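Local structure of SPD1 nuclease (2XGR) at residues A[47-52]-A[208-213]; A[194-199]-A[229-234]. The protein probably hydrolyses DNA as a secreted, prophage-encoded endonuclease of the metal-dependent His-Me finger class. One frame throughout, in Å; residues are numbered along the deposited sequence. Where two conformers were deposited one is given.

Contact 1. Residues A[47-52]-A[208-213]; sequences NTVSSK and GELLTI
The backbone N of Asn47 donates to Gly208 O at 2.8 Å, approaching nearly along the carbonyl axis, although the bond is bent at the hydrogen (142°). CB of Asn47 lies 3.4 Å from the same oxygen, Gly208 O. Beside this polar link Leu210 supplies the apolar half of the contact. Its CG stands beside its own backbone N and anti to the carbonyl carbon (chi1 -63°), and its fork opens against the backbone of Asn47. CD2 comes within 3.6 Å of Asn47 CA and also touches Asn47 CB, while CD1 turns to the following residues, reaching Val49 CG2 at 4.2 Å and lying loosely against Ser50 CB. The contact lies where an antiparallel strand pair runs out. Leu210 is tied by backbone bonds to Thr43 and Tyr45 of strand 39-46, and the Asn47 bond carries the pairing onto the first residue of the 3-10 segment 47-49. Gly208, in the left-handed helical region (phi 82°), ends the tight turn of the beta-hairpin made by strands 196-204 and 209-214; Asp205 OD1 accepts from Glu209 N within it. Val202 and Ile204 of the hairpin pack on the buried Leu210 as well. Beyond Asn47 the chain closes a short turn, with Ser50 N donating to Asn47 O at 3.1 Å. Ser50 then starts an ST turn: its OG, anti to the backbone N, accepts from Lys52 N at 3.0 Å. Both turns reach Leu210, the first through Asn47 and Val49 and the second through Ser50 CB, whereas Ser51 and Lys52 make no contact with it. Lys52, which closes the second turn, forms a salt bridge through NZ with Asp223.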
# COMPACT_ATOMS: atom_id res chain seq x y z
N ASN A 47 -6.15 -4.60 19.05
CA ASN A 47 -5.08 -4.55 18.04
C ASN A 47 -3.81 -5.27 18.53
O ASN A 47 -3.00 -5.73 17.73
CB ASN A 47 -4.77 -3.07 17.72
CG ASN A 47 -4.28 -2.31 18.94
OD1 ASN A 47 -5.09 -1.74 19.74
ND2 ASN A 47 -2.98 -2.24 19.08
N THR A 48 -3.62 -5.37 19.86
CA THR A 48 -2.42 -5.98 20.41
C THR A 48 -2.36 -7.48 20.18
O THR A 48 -1.31 -8.12 20.42
CB THR A 48 -2.31 -5.72 21.95
OG1 THR A 48 -3.59 -5.96 22.52
CG2 THR A 48 -1.96 -4.22 22.22
N VAL A 49 -3.43 -8.08 19.66
CA VAL A 49 -3.33 -9.49 19.33
C VAL A 49 -2.44 -9.75 18.13
O VAL A 49 -1.91 -10.84 17.99
CB VAL A 49 -4.68 -10.22 19.06
CG1 VAL A 49 -5.66 -9.93 20.17
CG2 VAL A 49 -5.24 -9.82 17.66
N SER A 50 -2.27 -8.74 17.28
CA SER A 50 -1.46 -8.93 16.06
C SER A 50 -0.07 -8.39 16.29
O SER A 50 0.13 -7.43 17.01
CB SER A 50 -2.09 -8.13 14.91
OG SER A 50 -1.26 -8.32 13.75
N SER A 51 0.92 -9.06 15.77
CA SER A 51 2.27 -8.49 15.79
C SER A 51 2.63 -7.81 14.48
O SER A 51 3.76 -7.40 14.28
CB SER A 51 3.29 -9.62 16.10
OG SER A 51 3.33 -10.59 15.05
N LYS A 52 1.64 -7.66 13.59
CA LYS A 52 1.89 -7.08 12.28
C LYS A 52 1.73 -5.58 12.16
O LYS A 52 2.12 -5.04 11.11
CB LYS A 52 0.97 -7.71 11.25
CG LYS A 52 1.23 -9.22 11.07
CD LYS A 52 0.31 -9.72 9.95
CE LYS A 52 0.43 -11.27 9.75
NZ LYS A 52 -0.46 -11.76 8.65
N GLY A 208 -9.63 0.68 19.91
CA GLY A 208 -8.43 -0.14 19.63
C GLY A 208 -8.75 -1.52 19.10
O GLY A 208 -7.86 -2.34 19.04
N GLU A 209 -9.99 -1.78 18.68
CA GLU A 209 -10.36 -3.09 18.16
C GLU A 209 -10.12 -3.16 16.64
O GLU A 209 -10.35 -2.16 15.96
CB GLU A 209 -11.79 -3.53 18.52
CG GLU A 209 -11.83 -3.90 20.06
CD GLU A 209 -13.18 -4.31 20.63
OE1 GLU A 209 -14.21 -4.37 19.92
OE2 GLU A 209 -13.20 -4.56 21.87
N LEU A 210 -9.74 -4.34 16.14
CA LEU A 210 -9.44 -4.49 14.71
C LEU A 210 -10.70 -4.58 13.90
O LEU A 210 -11.64 -5.37 14.24
CB LEU A 210 -8.57 -5.71 14.49
CG LEU A 210 -7.23 -5.61 15.17
CD1 LEU A 210 -6.36 -6.84 14.86
CD2 LEU A 210 -6.52 -4.26 14.70
N LEU A 211 -10.71 -3.88 12.75
CA LEU A 211 -11.80 -3.96 11.83
C LEU A 211 -11.29 -4.57 10.51
O LEU A 211 -10.40 -4.00 9.90
CB LEU A 211 -12.33 -2.55 11.54
CG LEU A 211 -12.57 -1.68 12.80
CD1 LEU A 211 -12.99 -0.22 12.45
CD2 LEU A 211 -13.65 -2.31 13.73
N THR A 212 -11.84 -5.69 10.09
CA THR A 212 -11.37 -6.29 8.83
C THR A 212 -11.99 -5.54 7.70
O THR A 212 -13.19 -5.43 7.62
CB THR A 212 -11.70 -7.80 8.70
OG1 THR A 212 -11.13 -8.44 9.78
CG2 THR A 212 -10.99 -8.36 7.49
N ILE A 213 -11.14 -5.00 6.80
CA ILE A 213 -11.64 -4.15 5.72
C ILE A 213 -11.71 -4.97 4.43
O ILE A 213 -10.76 -5.66 4.08
CB ILE A 213 -10.66 -2.97 5.50
CG1 ILE A 213 -10.73 -1.99 6.68
CG2 ILE A 213 -11.10 -2.20 4.16
CD1 ILE A 213 -9.57 -0.93 6.81

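Contact 2. Residues A[194-199]-A[229-234]; sequences PRQIEL and TVILEN
Leu199 and Leu232 meet through their CD1 methyls at 3.9 Å on the buried face of a two-strand antiparallel ladder. Between these strands, bonds such as Ile197 N to Leu232 O (2.8 Å) run in both directions at the Ile197-Leu232 and Leu199-Val230 pairs, and the CA atoms of Gln196 and Glu198 make CA-H...O contacts with Leu232 O and Val230 O. Tyr163 of helix 160-173 touches both Leu199 and Val230, and Leu144 of helix 142-146 touches Ile197 and Leu232, so this face is closed by helices. The Gln196, Glu198, Ile231 and Glu233 face is looser and largely turned to solvent. There Gln196 and Glu233 lie side by side, their amide and carboxylate planes 62° apart. Gln196 NE2 gives an N-H to Glu233 OE2 at 2.9 Å on the syn side, somewhat out of the carboxylate plane. A bend in the Glu233 chain (chi2 -66°) turns CD back toward its neighbour. CG2 of Ile231 lies over the face of the same amide, 3.6 Å from Gln196 CD. At the strand end, Arg195 O is gripped twice: by Asn234 N at 2.8 Å, from well above the carbonyl plane, and by a water that also donates to Glu233 OE1. Asn234 ND2 donates to Pro194 O at 2.9 Å. ND2 also bonds Ala139 O, while OD1 accepts from Thr141 N. These bonds join the ladder's end to the end of strand 137-139 and the turn that leads into helix 142-146. The contact is thus an antiparallel pair of the central sheet, whose end is hydrogen-bonded to what is probably the beta-beta-alpha metal motif of His-Me finger nucleases.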
# COMPACT_ATOMS: atom_id res chain seq x y z
N PRO A 194 11.71 -5.06 -6.89
CA PRO A 194 10.98 -6.18 -6.26
C PRO A 194 10.12 -6.95 -7.23
O PRO A 194 9.50 -6.37 -8.08
CB PRO A 194 10.06 -5.49 -5.19
CG PRO A 194 9.88 -4.05 -5.73
CD PRO A 194 11.12 -3.74 -6.63
N ARG A 195 10.02 -8.28 -7.10
CA ARG A 195 9.15 -9.08 -7.94
C ARG A 195 7.69 -8.87 -7.59
O ARG A 195 6.81 -9.09 -8.42
CB ARG A 195 9.48 -10.55 -7.70
CG ARG A 195 10.90 -10.88 -8.19
CD ARG A 195 10.86 -11.41 -9.54
NE ARG A 195 12.25 -11.70 -10.02
CZ ARG A 195 12.50 -12.39 -11.12
NH1 ARG A 195 11.45 -12.86 -11.80
NH2 ARG A 195 13.77 -12.57 -11.57
N GLN A 196 7.46 -8.57 -6.30
CA GLN A 196 6.12 -8.48 -5.76
C GLN A 196 6.07 -7.35 -4.75
O GLN A 196 7.08 -6.95 -4.17
CB GLN A 196 5.67 -9.77 -5.03
CG GLN A 196 5.63 -10.98 -5.94
CD GLN A 196 5.43 -12.24 -5.17
OE1 GLN A 196 5.94 -12.39 -4.04
NE2 GLN A 196 4.67 -13.15 -5.74
N ILE A 197 4.85 -6.82 -4.52
CA ILE A 197 4.65 -5.90 -3.39
C ILE A 197 3.50 -6.43 -2.55
O ILE A 197 2.46 -6.84 -3.09
CB ILE A 197 4.19 -4.46 -3.95
CG1 ILE A 197 5.23 -3.93 -4.95
CG2 ILE A 197 3.91 -3.46 -2.78
CD1 ILE A 197 6.57 -3.46 -4.36
N GLU A 198 3.68 -6.43 -1.23
CA GLU A 198 2.66 -6.91 -0.30
C GLU A 198 1.95 -5.71 0.33
O GLU A 198 2.63 -4.90 0.98
CB GLU A 198 3.37 -7.65 0.85
CG GLU A 198 2.42 -8.22 1.86
CD GLU A 198 3.08 -8.72 3.14
OE1 GLU A 198 3.31 -9.95 3.20
OE2 GLU A 198 3.29 -7.93 4.11
N LEU A 199 0.62 -5.59 0.16
CA LEU A 199 -0.15 -4.59 0.83
C LEU A 199 -0.84 -5.24 2.00
O LEU A 199 -1.57 -6.20 1.81
CB LEU A 199 -1.29 -4.09 -0.14
CG LEU A 199 -0.81 -3.19 -1.31
CD1 LEU A 199 -0.04 -4.01 -2.39
CD2 LEU A 199 -2.04 -2.52 -1.95
N THR A 229 -3.98 -9.18 3.65
CA THR A 229 -2.78 -8.98 2.84
C THR A 229 -3.12 -9.27 1.40
O THR A 229 -3.78 -10.27 1.11
CB THR A 229 -1.67 -9.94 3.32
OG1 THR A 229 -1.43 -9.73 4.72
CG2 THR A 229 -0.30 -9.72 2.54
N VAL A 230 -2.62 -8.43 0.49
CA VAL A 230 -2.80 -8.59 -0.96
C VAL A 230 -1.39 -8.63 -1.54
O VAL A 230 -0.55 -7.76 -1.19
CB VAL A 230 -3.58 -7.32 -1.51
CG1 VAL A 230 -3.47 -7.36 -3.02
CG2 VAL A 230 -5.04 -7.44 -1.07
N ILE A 231 -1.07 -9.63 -2.37
CA ILE A 231 0.27 -9.69 -2.98
C ILE A 231 0.12 -9.38 -4.47
O ILE A 231 -0.62 -10.07 -5.19
CB ILE A 231 0.95 -11.12 -2.81
CG1 ILE A 231 1.13 -11.41 -1.33
CG2 ILE A 231 2.31 -11.19 -3.60
CD1 ILE A 231 1.56 -12.86 -1.00
N LEU A 232 0.74 -8.30 -4.91
CA LEU A 232 0.67 -7.91 -6.31
C LEU A 232 1.98 -8.14 -7.00
O LEU A 232 3.06 -7.94 -6.42
CB LEU A 232 0.31 -6.41 -6.43
CG LEU A 232 -1.03 -6.04 -5.82
CD1 LEU A 232 -1.32 -4.49 -6.00
CD2 LEU A 232 -2.13 -6.82 -6.50
N GLU A 233 1.90 -8.55 -8.27
CA GLU A 233 3.11 -8.77 -9.06
C GLU A 233 3.63 -7.47 -9.63
O GLU A 233 2.85 -6.65 -10.17
CB GLU A 233 2.81 -9.79 -10.23
CG GLU A 233 2.33 -11.15 -9.80
CD GLU A 233 3.36 -11.98 -9.02
OE1 GLU A 233 4.58 -11.92 -9.32
OE2 GLU A 233 2.93 -12.65 -8.05
N ASN A 234 4.95 -7.29 -9.60
CA ASN A 234 5.58 -6.13 -10.20
C ASN A 234 6.01 -6.55 -11.62
O ASN A 234 7.17 -6.97 -11.84
CB ASN A 234 6.77 -5.67 -9.37
CG ASN A 234 7.32 -4.31 -9.80
OD1 ASN A 234 6.68 -3.59 -10.61
ND2 ASN A 234 8.43 -3.92 -9.20
O HOH W 1 6.80 -10.58 -10.69

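Strand 196-204 connects the two contacts. Its beginning pairs with 229-234 in contact 2, and its far end passes through a hairpin turn into strand 209-214, which carries contact 1. Their centres lie 21 Å apart, and the nearest atoms, about 5 Å apart, do not touch. Both reach the same antiparallel sheet, contact 1 through strand 209-214 alone. Contact 2 is centred about 9 Å from the centre of the chain and contact 1 about 17 Å; both are partly buried. Contact 2 is bonded to the probable nuclease motif. A PEG molecule, probably from crystallisation, is hydrogen-bonded to Ser51 N in contact 1, and a PEG also lies about 6 Å from the Glu233 side chain.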